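Local structure of RimK-related lysine biosynthesis protein (Thermococcus kodakarensis, 5K2M) at residues A[135-138]-A[139-142]. The protein binds ADP and magnesium ions and is probably an ATP-dependent ligase of the RimK family, LysX subfamily, acting in amino-acid biosynthesis. Numbering follows the deposited sequence.
Sequences VNDR and DSLE
V135 meets L141 where strand 133-135 of the ATP-grasp domain leads, through a short loop, into helix 138-150; D137 is its N-cap. V135 CG1 lies 3.9 Å from L141 CB. CG1 stands anti to the backbone N (chi1 178°), which brings this methyl against the backbone N of L141. N136 adds a water bridge: its N donates to water 1, which donates to S140 OG. N136 ND2 is hydrogen-bonded to D137 OD2 of the second subunit, so the cap borders a subunit interface.

D137 CG sits between the backbone N and the carbonyl carbon (chi1 59°), and OD1 thereby reaches the start of the helix. S140 N donates to D137 OD1 at 3.0 Å, nearly along the C-O axis. S140 OG donates to the same OD1 at 2.9 Å, from well above the carboxylate plane. D137 OD2 accepts from N136 ND2 of the second subunit. With an alanine here, S140 N would probably lose its capping acceptor, and N136 ND2 of the second subunit its bond to OD2. L141 N donates to D137 O at 3.0 Å, the first i to i+4 bond of the helix.

R138 begins the helix and pairs with E142 one turn on. E142 N donates to R138 O. In the salt bridge, R138 NE reaches E142 OE1 at 2.7 Å, in the guanidinium plane and on the anti lone pair of OE1.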
loop_
_atom_site.group_PDB
_atom_site.type_symbol
_atom_site.label_atom_id
_atom_site.label_comp_id
_atom_site.label_asym_id
_atom_site.label_seq_id
_atom_site.Cartn_x
_atom_site.Cartn_y
_atom_site.Cartn_z
ATOM N N VAL A 135 -2.018 40.973 43.142
ATOM C CA VAL A 135 -1.046 41.839 42.502
ATOM C C VAL A 135 -1.423 43.293 42.730
ATOM O O VAL A 135 -2.429 43.762 42.205
ATOM C CB VAL A 135 -1.026 41.547 40.999
ATOM C CG1 VAL A 135 -0.048 42.459 40.266
ATOM C CG2 VAL A 135 -0.681 40.091 40.772
ATOM N N ASN A 136 -0.589 44.005 43.487
ATOM C CA ASN A 136 -0.883 45.364 43.926
ATOM C C ASN A 136 -0.245 46.449 43.070
ATOM O O ASN A 136 -0.648 47.614 43.148
ATOM C CB ASN A 136 -0.440 45.552 45.374
ATOM C CG ASN A 136 -1.137 44.608 46.323
ATOM O OD1 ASN A 136 -2.289 44.236 46.116
ATOM N ND2 ASN A 136 -0.438 44.207 47.368
ATOM N N ASP A 137 0.750 46.081 42.263
ATOM C CA ASP A 137 1.415 47.048 41.412
ATOM C C ASP A 137 2.099 46.407 40.219
ATOM O O ASP A 137 2.069 45.192 40.054
ATOM C CB ASP A 137 2.407 47.900 42.232
ATOM C CG ASP A 137 3.479 47.069 42.920
ATOM O OD1 ASP A 137 3.920 46.042 42.357
ATOM O OD2 ASP A 137 3.899 47.472 44.030
ATOM N N ARG A 138 2.695 47.257 39.389
ATOM C CA ARG A 138 3.343 46.856 38.154
ATOM C C ARG A 138 4.479 45.855 38.411
ATOM O O ARG A 138 4.610 44.869 37.688
ATOM C CB ARG A 138 3.838 48.118 37.432
ATOM C CG ARG A 138 4.701 47.895 36.200
ATOM C CD ARG A 138 3.974 47.169 35.081
ATOM N NE ARG A 138 4.861 47.052 33.925
ATOM C CZ ARG A 138 4.667 47.590 32.726
ATOM N NH1 ARG A 138 3.576 48.276 32.436
ATOM N NH2 ARG A 138 5.581 47.413 31.792
ATOM N N ASP A 139 5.277 46.090 39.446
ATOM C CA ASP A 139 6.414 45.213 39.754
ATOM C C ASP A 139 5.944 43.793 40.071
ATOM O O ASP A 139 6.566 42.829 39.653
ATOM C CB ASP A 139 7.247 45.781 40.912
ATOM C CG ASP A 139 8.083 46.986 40.496
ATOM O OD1 ASP A 139 8.550 47.031 39.354
ATOM O OD2 ASP A 139 8.281 47.897 41.301
ATOM N N SER A 140 4.833 43.681 40.789
ATOM C CA SER A 140 4.240 42.390 41.099
ATOM C C SER A 140 3.661 41.718 39.864
ATOM O O SER A 140 3.775 40.503 39.712
ATOM C CB SER A 140 3.151 42.539 42.161
ATOM O OG SER A 140 3.625 43.294 43.267
ATOM N N LEU A 141 3.037 42.504 38.988
ATOM C CA LEU A 141 2.495 41.963 37.743
ATOM C C LEU A 141 3.623 41.353 36.931
ATOM O O LEU A 141 3.496 40.253 36.433
ATOM C CB LEU A 141 1.829 43.054 36.908
ATOM C CG LEU A 141 0.541 42.757 36.133
ATOM C CD1 LEU A 141 0.572 43.480 34.792
ATOM C CD2 LEU A 141 0.196 41.287 35.954
ATOM N N GLU A 142 4.717 42.100 36.796
ATOM C CA GLU A 142 5.896 41.638 36.079
ATOM C C GLU A 142 6.462 40.345 36.660
ATOM O O GLU A 142 6.765 39.411 35.922
ATOM C CB GLU A 142 6.974 42.730 36.077
ATOM C CG GLU A 142 6.666 43.801 35.053
ATOM C CD GLU A 142 7.690 44.913 34.988
ATOM O OE1 GLU A 142 7.308 45.979 34.469
ATOM O OE2 GLU A 142 8.850 44.731 35.413
HETATM O O HOH W 1 1.524 42.321 44.985
#